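Local coordinates for protein prolyl oligopeptidase (Novosphingobium capsulatum, PDB 1YR2) that probably hydrolyses oligopeptides on the carboxyl side of proline, and to a lesser extent alanine, as a serine peptidase of the S9A prolyl oligopeptidase family, at residues 601-605 against 633-639; 52-57 against 624-630; 475-479 against 554-558. Numbering follows the deposited sequence.

In the fold
All three contacts lie in the alpha/beta-hydrolase body, to which the N-terminal hairpin at 52-57 contributes from far away in sequence. Contacts 1 and 2 are neighbours, their centres 12 Å apart, and share one packing seam: Val57 CG1 lies 3.7 Å from His639 CD2 and 4.0 Å from Leu605 CD1, and Leu605 CD2 3.7 Å from Trp629 NE1. Contact 2 thereby fastens the hairpin to the chain that contact 1 folds together. Contact 3 stands apart on the central sheet, its centre 26 Å from contact 1 and 35 Å from contact 2. Contact 1 approaches the probable nucleophile elbow around Ser575: the Val601 side chain lies near that turn without touching it.

Contact 1 of 3, residues 601-605 against 633-639; sequences VMDML and RRYSPYH
Two largely irregular segments lie side by side: 601-605, in the loop after strand 594-598, is paired with residues 633-639, which leave helix 626-633 and end in a 3-10 turn at 637-639. CA atoms pair as Met602-Pro637 (5.1 Å), Asp603-Tyr638 (5.4 Å), Met604-Ser636 (4.8 Å) and Leu605-Arg633 (6.8 Å); 467 Å² is buried. Val601 barely takes part. Met602 (phi/psi -92/-28) accepts at O from Tyr638 N (3.0 Å, 160°), while its side chain, m at chi1 and chi2, sets SD 4.0 Å from Pro637 CG. Asp603 (-104/93), t at chi1, forms an Asx turn: OD1 accepts from Leu605 N at 3.0 Å. The same OD1 lies 3.1 Å from His639 CE1, near the ring plane, and a water joins Asp603 OD2 (2.7 Å) to His639 NE2 (3.1 Å). Asp603 OD2 also salt-bridges Lys668 of helix 664-675. Met604 N donates to Ser636 OG (3.1 Å, 157°), and its mmm side chain holds CG 4.0 Å from both Pro637 CD and Tyr635 CE1. Leu605, chi1 m and chi2 t, puts CD1 over the His639 face, 3.6 Å from the centroid and 16° off the normal, a CH-pi contact. Ser636 OG also bonds His639 ND1 (2.7 Å). The contact joins the loop after strand 594-598 to the loop leading into strand 649-654. Chemically, the two hydrogen bonds across set the pairing of the segments, Met602 and Met604 pack on Pro637, and His639 is held between Ser636 and an aspartate-bound water.

Contact 2 of 3, residues 52-57 against 624-630; sequences HFGEKV and EKEADWR
The N-terminal hairpin of strands 49-52 and 55-58 is laid on helix 626-633, more than 560 residues along the chain. Its type I' turn, His52 to Glu55, has Phe53 at 54/40 and Gly54 at 82/2. Lys625 is the helix N-cap; the axes of 55-57 and 626-630 approach to 12.8 Å and cross at 54°. Phe53 (chi1 -57°, chi2 -65°) has Glu626 CA 3.6 Å from its ring centroid, 15° off the normal. Trp629 (chi1 t, chi2 98°) lies oblique to Phe53 (centroids 5.1 Å, 57°) and near parallel to His52 with little overlap (5.7 Å, 23°), completing an aromatic cluster; its CZ2 meets Val57 CG2 at 3.6 Å. Arg630 (chi1 m, chi2 and chi3 t) extends so that NH1 salt-bridges Glu55 (chi1 m, chi2 t) OE2 at 3.0 Å. Its NH2 salt-bridges Glu626 (chi1 and chi2 t) OE2 at 2.7 Å, a weak hydrogen bond by angle, and donates to Phe53 O (3.2 Å). Arg630 thus ties the turn by a hydrogen bond, strand and helix by charge.

Contact 3 of 3, residues 475-479 against 554-558; sequences PMFIV and AGEWL
Strand 475-479, an extended piece of strand 473-481, faces helical residues 554-558 of helix 544-560 across an apolar interface. The short axes approach to 10.8 Å, with 49° between their N-to-C directions and a signed crossing angle of -49°. CA atoms match as Met476-Ala554 (7.6 Å) and Ile478-Leu558 (9.2 Å), so the strand face carrying Met476 and Ile478 runs obliquely over the helix. Met476 is the main bump. Extended through chi1 177° and chi2 163°, then turned at chi3 53°, it carries SD to 3.9 Å from Ala554 CB and CE to 3.8 Å from both Trp557 CE3 and Leu558 CD2. Its methyl thus sits in a hollow bounded by Ala554, Trp557 and Leu558, where the small alanine lets the sulfur come close to the helix. Ile478, m at chi1 and t at chi2, is the second bump: CD1 lies 3.8 Å from Trp557 CZ3 and 4.1 Å from Leu558 CD2. Trp557 (chi1 -170°) sets its ring beside these two tips, and Leu558 presents its CD2 to both, although its CA-to-CB bond points sideways. The two segments bury 212 Å², and every close approach is between apolar side chains. Ala554 and Leu558 also touch strand 519-523, at Ala523 and Ala521, and Ala554 reaches Tyr466 of strand 459-467, so the helix spans several strands. Phe477, by contrast, meets Phe428 away from the helix. A helix laid against the face of a mixed, mainly parallel sheet in this way is characteristic of the alpha/beta-hydrolase fold.

Contact 1 of 3, residues 601-605 against 633-639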
loop_
_atom_site.group_PDB
_atom_site.type_symbol
_atom_site.label_atom_id
_atom_site.label_comp_id
_atom_site.label_asym_id
_atom_site.label_seq_id
_atom_site.Cartn_x
_atom_site.Cartn_y
_atom_site.Cartn_z
ATOM N N VAL A 601 3.267 10.894 -17.537
ATOM C CA VAL A 601 3.566 10.436 -18.897
ATOM C C VAL A 601 2.835 11.337 -19.922
ATOM O O VAL A 601 1.742 11.025 -20.360
ATOM C CB VAL A 601 3.158 8.927 -19.089
ATOM C CG1 VAL A 601 3.718 8.401 -20.352
ATOM C CG2 VAL A 601 3.641 8.065 -17.899
ATOM N N MET A 602 3.449 12.444 -20.304
ATOM C CA MET A 602 2.764 13.508 -21.046
ATOM C C MET A 602 2.855 13.373 -22.567
ATOM O O MET A 602 1.947 13.805 -23.254
ATOM C CB MET A 602 3.251 14.887 -20.582
ATOM C CG MET A 602 3.110 15.109 -19.071
ATOM S SD MET A 602 1.424 14.636 -18.422
ATOM C CE MET A 602 1.225 15.964 -17.200
ATOM N N ASP A 603 3.926 12.753 -23.067
ATOM C CA ASP A 603 4.035 12.472 -24.483
ATOM C C ASP A 603 3.747 10.978 -24.722
ATOM O O ASP A 603 4.606 10.114 -24.589
ATOM C CB ASP A 603 5.400 12.881 -25.020
ATOM C CG ASP A 603 5.485 12.752 -26.559
ATOM O OD1 ASP A 603 4.687 11.949 -27.160
ATOM O OD2 ASP A 603 6.330 13.375 -27.235
ATOM N N MET A 604 2.498 10.703 -25.015
ATOM C CA MET A 604 1.987 9.345 -25.167
ATOM C C MET A 604 2.271 8.779 -26.541
ATOM O O MET A 604 1.939 7.622 -26.815
ATOM C CB MET A 604 0.480 9.364 -24.919
ATOM C CG MET A 604 0.101 9.652 -23.482
ATOM S SD MET A 604 0.768 8.460 -22.298
ATOM C CE MET A 604 0.082 6.937 -22.858
ATOM N N LEU A 605 2.877 9.578 -27.414
ATOM C CA LEU A 605 3.321 9.087 -28.703
ATOM C C LEU A 605 4.749 8.563 -28.647
ATOM O O LEU A 605 5.135 7.794 -29.531
ATOM C CB LEU A 605 3.202 10.167 -29.792
ATOM C CG LEU A 605 1.831 10.792 -29.959
ATOM C CD1 LEU A 605 1.875 11.758 -31.185
ATOM C CD2 LEU A 605 0.804 9.739 -30.116
ATOM N N ARG A 633 -3.133 9.463 -29.748
ATOM C CA ARG A 633 -3.090 10.853 -30.235
ATOM C C ARG A 633 -4.295 11.641 -29.717
ATOM O O ARG A 633 -4.209 12.816 -29.497
ATOM C CB ARG A 633 -3.021 10.881 -31.781
ATOM C CG ARG A 633 -3.113 12.230 -32.412
ATOM C CD ARG A 633 -2.020 13.109 -31.983
ATOM N NE ARG A 633 -2.077 14.451 -32.570
ATOM C CZ ARG A 633 -2.689 15.486 -32.000
ATOM N NH1 ARG A 633 -3.385 15.339 -30.883
ATOM N NH2 ARG A 633 -2.640 16.697 -32.575
ATOM N N ARG A 634 -5.413 10.986 -29.491
ATOM C CA ARG A 634 -6.613 11.668 -29.007
ATOM C C ARG A 634 -6.485 12.199 -27.588
ATOM O O ARG A 634 -7.192 13.114 -27.236
ATOM C CB ARG A 634 -7.836 10.736 -29.069
ATOM C CG ARG A 634 -8.327 10.509 -30.471
ATOM C CD ARG A 634 -9.237 9.282 -30.643
ATOM N NE ARG A 634 -9.462 9.008 -32.072
ATOM C CZ ARG A 634 -9.553 7.799 -32.646
ATOM N NH1 ARG A 634 -9.464 6.660 -31.945
ATOM N NH2 ARG A 634 -9.701 7.731 -33.961
ATOM N N TYR A 635 -5.569 11.652 -26.797
ATOM C CA TYR A 635 -5.412 12.104 -25.399
ATOM C C TYR A 635 -4.024 12.464 -24.899
ATOM O O TYR A 635 -3.890 12.986 -23.772
ATOM C CB TYR A 635 -6.090 11.129 -24.448
ATOM C CG TYR A 635 -5.411 9.786 -24.260
ATOM C CD1 TYR A 635 -4.297 9.655 -23.451
ATOM C CD2 TYR A 635 -5.913 8.634 -24.852
ATOM C CE1 TYR A 635 -3.698 8.431 -23.220
ATOM C CE2 TYR A 635 -5.294 7.376 -24.650
ATOM C CZ TYR A 635 -4.185 7.289 -23.829
ATOM O OH TYR A 635 -3.540 6.081 -23.562
ATOM N N SER A 636 -2.979 12.228 -25.694
ATOM C CA SER A 636 -1.607 12.576 -25.300
ATOM C C SER A 636 -1.565 14.015 -24.801
ATOM O O SER A 636 -1.786 14.912 -25.600
ATOM C CB SER A 636 -0.701 12.445 -26.509
ATOM O OG SER A 636 0.627 12.842 -26.222
ATOM N N PRO A 637 -1.367 14.259 -23.498
ATOM C CA PRO A 637 -1.467 15.639 -22.972
ATOM C C PRO A 637 -0.601 16.680 -23.736
ATOM O O PRO A 637 -1.093 17.765 -23.994
ATOM C CB PRO A 637 -1.064 15.504 -21.513
ATOM C CG PRO A 637 -1.403 14.099 -21.199
ATOM C CD PRO A 637 -1.138 13.264 -22.450
ATOM N N TYR A 638 0.601 16.319 -24.142
ATOM C CA TYR A 638 1.514 17.259 -24.809
ATOM C C TYR A 638 0.973 17.703 -26.158
ATOM O O TYR A 638 1.213 18.837 -26.560
ATOM C CB TYR A 638 2.889 16.582 -24.947
ATOM C CG TYR A 638 3.942 17.278 -25.789
ATOM C CD1 TYR A 638 4.455 18.521 -25.435
ATOM C CD2 TYR A 638 4.449 16.668 -26.930
ATOM C CE1 TYR A 638 5.459 19.158 -26.223
ATOM C CE2 TYR A 638 5.458 17.280 -27.723
ATOM C CZ TYR A 638 5.959 18.514 -27.353
ATOM O OH TYR A 638 6.955 19.084 -28.121
ATOM N N HIS A 639 0.224 16.838 -26.828
ATOM C CA HIS A 639 -0.254 17.093 -28.192
ATOM C C HIS A 639 -1.654 17.677 -28.208
ATOM O O HIS A 639 -2.175 17.958 -29.277
ATOM C CB HIS A 639 -0.240 15.798 -29.042
ATOM C CG HIS A 639 1.118 15.220 -29.199
ATOM N ND1 HIS A 639 1.596 14.252 -28.350
ATOM C CD2 HIS A 639 2.119 15.504 -30.064
ATOM C CE1 HIS A 639 2.843 13.957 -28.692
ATOM N NE2 HIS A 639 3.185 14.714 -29.722
HETATM O O HOH W 1 6.120 13.873 -29.924
#

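Contact 2 of 3, residues 52-57 against 624-630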
loop_
_atom_site.group_PDB
_atom_site.type_symbol
_atom_site.label_atom_id
_atom_site.label_comp_id
_atom_site.label_asym_id
_atom_site.label_seq_id
_atom_site.Cartn_x
_atom_site.Cartn_y
_atom_site.Cartn_z
ATOM N N HIS A 52 2.910 10.908 -39.519
ATOM C CA HIS A 52 2.595 9.680 -38.843
ATOM C C HIS A 52 1.201 9.284 -39.323
ATOM O O HIS A 52 0.243 9.990 -39.100
ATOM C CB HIS A 52 2.670 9.840 -37.309
ATOM C CG HIS A 52 4.048 10.137 -36.777
ATOM N ND1 HIS A 52 4.998 9.159 -36.584
ATOM C CD2 HIS A 52 4.625 11.291 -36.368
ATOM C CE1 HIS A 52 6.109 9.698 -36.121
ATOM N NE2 HIS A 52 5.907 10.991 -35.968
ATOM N N PHE A 53 1.108 8.181 -40.057
ATOM C CA PHE A 53 -0.169 7.608 -40.476
ATOM C C PHE A 53 -1.079 8.583 -41.207
ATOM O O PHE A 53 -2.292 8.599 -40.965
ATOM C CB PHE A 53 -0.854 7.025 -39.242
ATOM C CG PHE A 53 -0.014 5.986 -38.524
ATOM C CD1 PHE A 53 0.296 4.782 -39.151
ATOM C CD2 PHE A 53 0.483 6.224 -37.245
ATOM C CE1 PHE A 53 1.074 3.818 -38.507
ATOM C CE2 PHE A 53 1.254 5.260 -36.591
ATOM C CZ PHE A 53 1.553 4.052 -37.228
ATOM N N GLY A 54 -0.478 9.406 -42.081
ATOM C CA GLY A 54 -1.205 10.418 -42.852
ATOM C C GLY A 54 -1.489 11.731 -42.123
ATOM O O GLY A 54 -2.163 12.643 -42.658
ATOM N N GLU A 55 -1.005 11.822 -40.890
ATOM C CA GLU A 55 -1.204 12.987 -40.052
ATOM C C GLU A 55 0.137 13.734 -39.840
ATOM O O GLU A 55 1.206 13.150 -39.955
ATOM C CB GLU A 55 -1.815 12.541 -38.704
ATOM C CG GLU A 55 -3.303 12.180 -38.795
ATOM C CD GLU A 55 -4.038 12.205 -37.438
ATOM O OE1 GLU A 55 -3.753 13.063 -36.533
ATOM O OE2 GLU A 55 -4.939 11.341 -37.259
ATOM N N LYS A 56 0.082 15.028 -39.555
ATOM C CA LYS A 56 1.260 15.774 -39.188
ATOM C C LYS A 56 1.258 15.931 -37.672
ATOM O O LYS A 56 0.203 16.250 -37.089
ATOM C CB LYS A 56 1.279 17.147 -39.849
ATOM C CG LYS A 56 1.019 17.167 -41.341
ATOM C CD LYS A 56 2.134 16.518 -42.104
ATOM C CE LYS A 56 2.199 16.968 -43.586
ATOM N NZ LYS A 56 3.605 16.802 -44.086
ATOM N N VAL A 57 2.427 15.725 -37.057
ATOM C CA VAL A 57 2.653 15.864 -35.619
ATOM C C VAL A 57 3.800 16.810 -35.381
ATOM O O VAL A 57 4.917 16.530 -35.788
ATOM C CB VAL A 57 3.071 14.555 -34.989
ATOM C CG1 VAL A 57 3.317 14.728 -33.462
ATOM C CG2 VAL A 57 2.043 13.531 -35.244
ATOM N N GLU A 624 3.712 2.352 -32.752
ATOM C CA GLU A 624 4.070 1.908 -34.103
ATOM C C GLU A 624 2.899 1.272 -34.852
ATOM O O GLU A 624 2.966 1.063 -36.072
ATOM C CB GLU A 624 5.262 0.932 -34.064
ATOM C CG GLU A 624 4.985 -0.493 -33.532
ATOM C CD GLU A 624 5.282 -0.657 -32.030
ATOM O OE1 GLU A 624 5.357 0.359 -31.259
ATOM O OE2 GLU A 624 5.416 -1.829 -31.610
ATOM N N LYS A 625 1.831 0.966 -34.131
ATOM C CA LYS A 625 0.613 0.406 -34.709
ATOM C C LYS A 625 -0.442 1.504 -34.985
ATOM O O LYS A 625 -0.817 2.252 -34.081
ATOM C CB LYS A 625 0.106 -0.714 -33.802
ATOM C CG LYS A 625 -1.252 -1.181 -34.168
ATOM C CD LYS A 625 -1.619 -2.535 -33.570
ATOM C CE LYS A 625 -2.903 -3.044 -34.293
ATOM N NZ LYS A 625 -3.544 -4.124 -33.531
ATOM N N GLU A 626 -0.920 1.604 -36.234
ATOM C CA GLU A 626 -1.763 2.737 -36.616
ATOM C C GLU A 626 -2.929 2.977 -35.695
ATOM O O GLU A 626 -3.097 4.078 -35.185
ATOM C CB GLU A 626 -2.298 2.609 -38.052
ATOM C CG GLU A 626 -3.180 3.791 -38.466
ATOM C CD GLU A 626 -3.455 3.822 -39.976
ATOM O OE1 GLU A 626 -3.906 2.827 -40.519
ATOM O OE2 GLU A 626 -3.218 4.849 -40.605
ATOM N N ALA A 627 -3.762 1.967 -35.527
ATOM C CA ALA A 627 -4.958 2.083 -34.702
ATOM C C ALA A 627 -4.636 2.485 -33.244
ATOM O O ALA A 627 -5.341 3.321 -32.651
ATOM C CB ALA A 627 -5.696 0.801 -34.717
ATOM N N ASP A 628 -3.561 1.927 -32.673
ATOM C CA ASP A 628 -3.190 2.253 -31.277
ATOM C C ASP A 628 -2.674 3.703 -31.217
ATOM O O ASP A 628 -2.901 4.403 -30.253
ATOM C CB ASP A 628 -2.077 1.357 -30.748
ATOM C CG ASP A 628 -2.515 -0.075 -30.504
ATOM O OD1 ASP A 628 -3.615 -0.439 -30.916
ATOM O OD2 ASP A 628 -1.781 -0.904 -29.917
ATOM N N TRP A 629 -1.945 4.108 -32.241
ATOM C CA TRP A 629 -1.454 5.469 -32.366
ATOM C C TRP A 629 -2.623 6.479 -32.381
ATOM O O TRP A 629 -2.544 7.520 -31.709
ATOM C CB TRP A 629 -0.540 5.620 -33.597
ATOM C CG TRP A 629 0.094 6.990 -33.703
ATOM C CD1 TRP A 629 1.338 7.339 -33.304
ATOM C CD2 TRP A 629 -0.489 8.164 -34.264
ATOM N NE1 TRP A 629 1.564 8.667 -33.559
ATOM C CE2 TRP A 629 0.456 9.201 -34.153
ATOM C CE3 TRP A 629 -1.721 8.450 -34.848
ATOM C CZ2 TRP A 629 0.210 10.497 -34.603
ATOM C CZ3 TRP A 629 -1.982 9.764 -35.279
ATOM C CH2 TRP A 629 -1.010 10.772 -35.141
ATOM N N ARG A 630 -3.697 6.183 -33.098
ATOM C CA ARG A 630 -4.812 7.118 -33.196
ATOM C C ARG A 630 -5.511 7.262 -31.855
ATOM O O ARG A 630 -5.930 8.367 -31.484
ATOM C CB ARG A 630 -5.830 6.696 -34.252
ATOM C CG ARG A 630 -5.331 6.862 -35.671
ATOM C CD ARG A 630 -6.458 6.681 -36.698
ATOM N NE ARG A 630 -5.899 6.442 -38.016
ATOM C CZ ARG A 630 -5.297 7.355 -38.782
ATOM N NH1 ARG A 630 -5.172 8.620 -38.418
ATOM N NH2 ARG A 630 -4.827 6.978 -39.957
#

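Contact 3 of 3, residues 475-479 against 554-558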
loop_
_atom_site.group_PDB
_atom_site.type_symbol
_atom_site.label_atom_id
_atom_site.label_comp_id
_atom_site.label_asym_id
_atom_site.label_seq_id
_atom_site.Cartn_x
_atom_site.Cartn_y
_atom_site.Cartn_z
ATOM N N PRO A 475 -16.937 3.812 -7.577
ATOM C CA PRO A 475 -16.795 4.226 -6.174
ATOM C C PRO A 475 -15.901 5.471 -6.000
ATOM O O PRO A 475 -14.937 5.697 -6.717
ATOM C CB PRO A 475 -16.154 3.003 -5.490
ATOM C CG PRO A 475 -16.068 1.923 -6.523
ATOM C CD PRO A 475 -16.132 2.615 -7.890
ATOM N N MET A 476 -16.282 6.293 -5.050
ATOM C CA MET A 476 -15.448 7.409 -4.609
ATOM C C MET A 476 -15.521 7.556 -3.092
ATOM O O MET A 476 -16.600 7.469 -2.502
ATOM C CB MET A 476 -15.870 8.706 -5.278
ATOM C CG MET A 476 -15.102 9.944 -4.814
ATOM S SD MET A 476 -15.312 11.313 -5.983
ATOM C CE MET A 476 -17.062 11.411 -6.126
ATOM N N PHE A 477 -14.355 7.819 -2.485
ATOM C CA PHE A 477 -14.217 8.130 -1.062
ATOM C C PHE A 477 -14.189 9.632 -0.919
ATOM O O PHE A 477 -13.609 10.339 -1.756
ATOM C CB PHE A 477 -12.888 7.616 -0.475
ATOM C CG PHE A 477 -12.727 6.135 -0.477
ATOM C CD1 PHE A 477 -13.572 5.335 0.261
ATOM C CD2 PHE A 477 -11.751 5.530 -1.255
ATOM C CE1 PHE A 477 -13.467 3.959 0.222
ATOM C CE2 PHE A 477 -11.624 4.136 -1.274
ATOM C CZ PHE A 477 -12.475 3.365 -0.517
ATOM N N ILE A 478 -14.853 10.138 0.102
ATOM C CA ILE A 478 -14.831 11.568 0.431
ATOM C C ILE A 478 -14.505 11.674 1.907
ATOM O O ILE A 478 -15.173 11.037 2.741
ATOM C CB ILE A 478 -16.235 12.148 0.161
ATOM C CG1 ILE A 478 -16.560 12.058 -1.320
ATOM C CG2 ILE A 478 -16.297 13.647 0.562
ATOM C CD1 ILE A 478 -18.018 12.176 -1.574
ATOM N N VAL A 479 -13.498 12.465 2.246
ATOM C CA VAL A 479 -12.954 12.468 3.582
ATOM C C VAL A 479 -12.911 13.896 4.038
ATOM O O VAL A 479 -12.351 14.747 3.380
ATOM C CB VAL A 479 -11.507 11.927 3.595
ATOM C CG1 VAL A 479 -11.034 11.777 5.034
ATOM C CG2 VAL A 479 -11.440 10.601 2.900
ATOM N N ALA A 554 -16.405 12.231 -11.699
ATOM C CA ALA A 554 -16.193 12.376 -10.267
ATOM C C ALA A 554 -16.208 13.857 -9.891
ATOM O O ALA A 554 -16.864 14.242 -8.911
ATOM C CB ALA A 554 -14.821 11.776 -9.831
ATOM N N GLY A 555 -15.445 14.663 -10.641
ATOM C CA GLY A 555 -15.384 16.104 -10.446
ATOM C C GLY A 555 -16.754 16.778 -10.560
ATOM O O GLY A 555 -17.180 17.552 -9.699
ATOM N N GLU A 556 -17.508 16.381 -11.573
ATOM C CA GLU A 556 -18.861 16.887 -11.751
ATOM C C GLU A 556 -19.784 16.553 -10.576
ATOM O O GLU A 556 -20.596 17.374 -10.176
ATOM C CB GLU A 556 -19.444 16.391 -13.084
ATOM C CG GLU A 556 -18.740 17.027 -14.262
ATOM C CD GLU A 556 -19.223 16.547 -15.609
ATOM O OE1 GLU A 556 -19.487 15.324 -15.783
ATOM O OE2 GLU A 556 -19.339 17.412 -16.499
ATOM N N TRP A 557 -19.649 15.340 -10.063
ATOM C CA TRP A 557 -20.497 14.803 -9.015
ATOM C C TRP A 557 -20.263 15.602 -7.747
ATOM O O TRP A 557 -21.201 15.949 -7.041
ATOM C CB TRP A 557 -20.203 13.314 -8.750
ATOM C CG TRP A 557 -21.187 12.686 -7.867
ATOM C CD1 TRP A 557 -22.319 12.021 -8.240
ATOM C CD2 TRP A 557 -21.188 12.715 -6.442
ATOM N NE1 TRP A 557 -22.992 11.599 -7.125
ATOM C CE2 TRP A 557 -22.325 12.013 -6.008
ATOM C CE3 TRP A 557 -20.315 13.257 -5.471
ATOM C CZ2 TRP A 557 -22.641 11.854 -4.649
ATOM C CZ3 TRP A 557 -20.622 13.091 -4.124
ATOM C CH2 TRP A 557 -21.797 12.429 -3.725
ATOM N N LEU A 558 -19.011 15.887 -7.458
ATOM C CA LEU A 558 -18.659 16.565 -6.219
ATOM C C LEU A 558 -19.238 17.989 -6.199
ATOM O O LEU A 558 -19.644 18.482 -5.168
ATOM C CB LEU A 558 -17.158 16.612 -6.080
ATOM C CG LEU A 558 -16.352 15.321 -5.838
ATOM C CD1 LEU A 558 -14.807 15.493 -6.090
ATOM C CD2 LEU A 558 -16.632 14.813 -4.451
#